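Local coordinates for protein CopN (Chlamydia pneumoniae, PDB 4NRH) that probably acts as a gatekeeper of type III secretion, forming a complex with the chaperone Scc3 that directs the secretion of translocators, at residues 280-283 against 284-288; 288-291 against 292-296. One frame throughout, in Å; residues are numbered along the deposited sequence.

Interaction 1: residues 280-283 against 284-288; sequences LFSS and ADKRQ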
loop_
_atom_site.group_PDB
_atom_site.type_symbol
_atom_site.label_atom_id
_atom_site.label_comp_id
_atom_site.label_asym_id
_atom_site.label_seq_id
_atom_site.Cartn_x
_atom_site.Cartn_y
_atom_site.Cartn_z
ATOM N N LEU A 280 3.966 -5.881 1.136
ATOM C CA LEU A 280 4.590 -6.546 2.279
ATOM C C LEU A 280 6.105 -6.665 2.142
ATOM O O LEU A 280 6.819 -6.766 3.139
ATOM C CB LEU A 280 3.995 -7.941 2.467
ATOM C CG LEU A 280 2.584 -8.037 3.036
ATOM C CD1 LEU A 280 2.198 -9.494 3.179
ATOM C CD2 LEU A 280 2.504 -7.323 4.373
ATOM N N PHE A 281 6.591 -6.652 0.905
ATOM C CA PHE A 281 8.010 -6.863 0.644
ATOM C C PHE A 281 8.693 -5.573 0.196
ATOM O O PHE A 281 8.286 -4.949 -0.784
ATOM C CB PHE A 281 8.194 -7.960 -0.409
ATOM C CG PHE A 281 7.496 -9.249 -0.065
ATOM C CD1 PHE A 281 6.173 -9.454 -0.424
ATOM C CD2 PHE A 281 8.160 -10.249 0.627
ATOM C CE1 PHE A 281 5.527 -10.634 -0.105
ATOM C CE2 PHE A 281 7.519 -11.431 0.948
ATOM C CZ PHE A 281 6.201 -11.623 0.582
ATOM N N SER A 282 9.732 -5.182 0.925
ATOM C CA SER A 282 10.452 -3.943 0.648
ATOM C C SER A 282 11.412 -4.074 -0.532
ATOM O O SER A 282 11.917 -3.073 -1.039
ATOM C CB SER A 282 11.221 -3.492 1.891
ATOM O OG SER A 282 12.087 -4.516 2.348
ATOM N N SER A 283 11.667 -5.305 -0.961
ATOM C CA SER A 283 12.507 -5.535 -2.131
ATOM C C SER A 283 12.149 -6.831 -2.849
ATOM O O SER A 283 11.785 -7.822 -2.217
ATOM C CB SER A 283 13.983 -5.555 -1.730
ATOM O OG SER A 283 14.365 -6.833 -1.257
ATOM N N ALA A 284 12.250 -6.810 -4.175
ATOM C CA ALA A 284 12.001 -7.992 -4.992
ATOM C C ALA A 284 13.002 -9.101 -4.689
ATOM O O ALA A 284 12.672 -10.286 -4.756
ATOM C CB ALA A 284 12.046 -7.634 -6.470
ATOM N N ASP A 285 14.227 -8.705 -4.360
ATOM C CA ASP A 285 15.302 -9.650 -4.078
ATOM C C ASP A 285 14.996 -10.566 -2.892
ATOM O O ASP A 285 15.210 -11.775 -2.964
ATOM C CB ASP A 285 16.607 -8.890 -3.826
ATOM C CG ASP A 285 17.765 -9.809 -3.488
ATOM O OD1 ASP A 285 17.832 -10.916 -4.062
ATOM O OD2 ASP A 285 18.611 -9.420 -2.656
ATOM N N LYS A 286 14.491 -9.988 -1.805
ATOM C CA LYS A 286 14.214 -10.751 -0.591
ATOM C C LYS A 286 12.994 -11.652 -0.733
ATOM O O LYS A 286 12.995 -12.778 -0.235
ATOM C CB LYS A 286 14.028 -9.815 0.601
ATOM C CG LYS A 286 15.329 -9.269 1.150
ATOM C CD LYS A 286 15.071 -8.225 2.212
ATOM C CE LYS A 286 16.183 -7.205 2.219
ATOM N NZ LYS A 286 15.874 -6.041 3.088
ATOM N N ARG A 287 11.956 -11.152 -1.398
ATOM C CA ARG A 287 10.786 -11.968 -1.705
ATOM C C ARG A 287 11.205 -13.218 -2.468
ATOM O O ARG A 287 10.812 -14.332 -2.121
ATOM C CB ARG A 287 9.762 -11.174 -2.518
ATOM C CG ARG A 287 8.637 -12.034 -3.069
ATOM C CD ARG A 287 7.550 -11.200 -3.721
ATOM N NE ARG A 287 6.418 -12.027 -4.127
ATOM C CZ ARG A 287 6.303 -12.596 -5.321
ATOM N NH1 ARG A 287 7.256 -12.432 -6.228
ATOM N NH2 ARG A 287 5.238 -13.333 -5.610
ATOM N N GLN A 288 12.001 -13.019 -3.514
ATOM C CA GLN A 288 12.531 -14.124 -4.304
ATOM C C GLN A 288 13.393 -15.054 -3.451
ATOM O O GLN A 288 13.256 -16.276 -3.517
ATOM C CB GLN A 288 13.346 -13.592 -5.483
ATOM C CG GLN A 288 14.086 -14.665 -6.260
ATOM C CD GLN A 288 14.705 -14.134 -7.538
ATOM O OE1 GLN A 288 14.152 -14.299 -8.625
ATOM N NE2 GLN A 288 15.859 -13.490 -7.413
#

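Interaction 2: residues 288-291 against 292-296; sequences QQLG and AMIAN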
loop_
_atom_site.group_PDB
_atom_site.type_symbol
_atom_site.label_atom_id
_atom_site.label_comp_id
_atom_site.label_asym_id
_atom_site.label_seq_id
_atom_site.Cartn_x
_atom_site.Cartn_y
_atom_site.Cartn_z
ATOM N N GLN A 288 12.001 -13.019 -3.514
ATOM C CA GLN A 288 12.531 -14.124 -4.304
ATOM C C GLN A 288 13.393 -15.054 -3.451
ATOM O O GLN A 288 13.256 -16.276 -3.517
ATOM C CB GLN A 288 13.346 -13.592 -5.483
ATOM C CG GLN A 288 14.086 -14.665 -6.260
ATOM C CD GLN A 288 14.705 -14.134 -7.538
ATOM O OE1 GLN A 288 14.152 -14.299 -8.625
ATOM N NE2 GLN A 288 15.859 -13.490 -7.413
ATOM N N GLN A 289 14.277 -14.465 -2.651
ATOM C CA GLN A 289 15.161 -15.237 -1.783
ATOM C C GLN A 289 14.386 -16.009 -0.721
ATOM O O GLN A 289 14.759 -17.126 -0.362
ATOM C CB GLN A 289 16.190 -14.321 -1.115
ATOM C CG GLN A 289 17.259 -15.067 -0.330
ATOM C CD GLN A 289 18.403 -14.171 0.099
ATOM O OE1 GLN A 289 18.270 -12.947 0.135
ATOM N NE2 GLN A 289 19.538 -14.778 0.430
ATOM N N LEU A 290 13.301 -15.419 -0.227
ATOM C CA LEU A 290 12.482 -16.078 0.784
ATOM C C LEU A 290 11.766 -17.284 0.186
ATOM O O LEU A 290 11.642 -18.324 0.831
ATOM C CB LEU A 290 11.467 -15.104 1.385
ATOM C CG LEU A 290 10.596 -15.708 2.486
ATOM C CD1 LEU A 290 11.482 -16.365 3.528
ATOM C CD2 LEU A 290 9.705 -14.651 3.123
ATOM N N GLY A 291 11.296 -17.131 -1.049
ATOM C CA GLY A 291 10.692 -18.228 -1.783
ATOM C C GLY A 291 11.659 -19.388 -1.909
ATOM O O GLY A 291 11.288 -20.545 -1.713
ATOM N N ALA A 292 12.903 -19.066 -2.251
ATOM C CA ALA A 292 13.963 -20.059 -2.367
ATOM C C ALA A 292 14.200 -20.797 -1.052
ATOM O O ALA A 292 14.329 -22.021 -1.032
ATOM C CB ALA A 292 15.251 -19.399 -2.837
ATOM N N MET A 293 14.259 -20.046 0.043
ATOM C CA MET A 293 14.567 -20.621 1.349
ATOM C C MET A 293 13.443 -21.519 1.860
ATOM O O MET A 293 13.701 -22.536 2.503
ATOM C CB MET A 293 14.857 -19.515 2.365
ATOM C CG MET A 293 16.113 -18.710 2.062
ATOM S SD MET A 293 17.564 -19.743 1.770
ATOM C CE MET A 293 17.807 -19.511 0.009
ATOM N N ILE A 294 12.200 -21.141 1.578
ATOM C CA ILE A 294 11.057 -21.977 1.929
ATOM C C ILE A 294 11.095 -23.267 1.116
ATOM O O ILE A 294 10.849 -24.353 1.643
ATOM C CB ILE A 294 9.717 -21.249 1.696
ATOM C CG1 ILE A 294 9.593 -20.048 2.635
ATOM C CG2 ILE A 294 8.544 -22.194 1.913
ATOM C CD1 ILE A 294 8.391 -19.178 2.356
ATOM N N ALA A 295 11.411 -23.136 -0.169
ATOM C CA ALA A 295 11.578 -24.289 -1.047
ATOM C C ALA A 295 12.690 -25.202 -0.538
ATOM O O ALA A 295 12.560 -26.426 -0.556
ATOM C CB ALA A 295 11.869 -23.836 -2.469
ATOM N N ASN A 296 13.783 -24.594 -0.087
ATOM C CA ASN A 296 14.903 -25.342 0.471
ATOM C C ASN A 296 14.524 -26.025 1.780
ATOM O O ASN A 296 14.939 -27.154 2.043
ATOM C CB ASN A 296 16.105 -24.421 0.694
ATOM C CG ASN A 296 16.757 -23.990 -0.604
ATOM O OD1 ASN A 296 16.295 -24.340 -1.691
ATOM N ND2 ASN A 296 17.840 -23.230 -0.498
#

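Interaction 1: residues 280-283 against 284-288
Ser283 occupies the N-cap of helix 284-301 and uses both of its oxygens on the first turn. Its OG accepts the backbone N-H of Lys286, with OG and N 3.2 Å apart and an angle of 160° at the hydrogen; a chi1 of 84° sets the hydroxyl between the backbone N and the carbonyl carbon, facing that turn. Ser283 O accepts a weak bond from Arg287 N, at 3.4 Å. The aliphatic part of Lys286 runs alongside the serine hydroxyl, Lys286 CB lying 3.5 Å from Ser283 OG.

The apolar contact is a CH-pi one. Arg287 CB sits over one face of the Phe281 ring, 3.6 Å from Phe281 CD2, and CG follows above the ring centre. The extended chain carries the guanidinium on past the ring, with its plane 80° to the ring plane and Phe281 CE1 at its edge. Arg287 NH2 is hydrogen-bonded to Leu273 O, while the ring also packs on Tyr233 and Ile237 of helix 226-237 and on Tyr49 of the chaperone chain.

Capping thus satisfies an N-H at the helix start, and the arginine divides its work: methylenes on the aromatic ring, charged end on a backbone carbonyl.

Interaction 2: residues 288-291 against 292-296
Peptide units are the flat groups that meet here: the carbonyls of Gln288, Gln289, Leu290 and Gly291 face the N-H groups of Ala292, Met293, Ile294 and Ala295, one turn further along helix 284-301. The four are regular i to i+4 helix bonds and nearly alike, from 3.0 Å between Ile294 N and Leu290 O to 3.1 Å between Ala292 N and Gln288 O. The carboxamide of Gln288 turns to the chaperone chain, where OE1 accepts from Asp41 N and NE2 donates to Val39 O.

Two of these carbonyl oxygens also have a methylene close by. In Met293 a chi1 of -66° swings CG back beside its own backbone N, leaving it 3.2 Å from Gln289 O. Ile294 does the same with CG1, 3.2 Å from Leu290 O, so that its CD1 reaches back along the helix to Leu290 CG at 4.1 Å. The side chains of Leu290 and Ile294 slant across each other in this apolar contact, alongside the backbone bond between them. The methyl groups of the alanines stay near the backbone: Ala295 CB is 3.4 Å from Gly291 O.

Leu290 and Ile294 continue into the domain interior, Leu290 on Ile236 and Ile237, Ile294 on Phe269 and Phe270, whereas Ala292 packs on Ile44 of the chaperone chain. The chemistry is that of a helix with two contact sides, the carbonyls of 288-291 each bonded one turn on: Leu290 and Ile294 serve the CopN fold, while Gln288 and Ala292 meet the chaperone chain.

How the interactions relate
Interaction 1 joins the loop 280-283 to the first turn of helix 284-301, and interaction 2 lies further along the same helix; they share Gln288, where 284-288 ends and 288-291 begins, and their centres are 11 Å apart. Interaction 1 settles how the helix starts, with a side-chain cap and, from the loop, a weak main-chain bond, and interaction 2 carries it on through regular bonding. Both lie in the third helical domain and touch the chaperone chain, so together they place one helix between the rest of this domain and the chaperone. Interaction 2 is the more peripheral, about 33 Å from the chain centre to its own centre, against about 26 Å for interaction 1. The sodium ligands Ala23, Asn26 and Ile29 belong to neither.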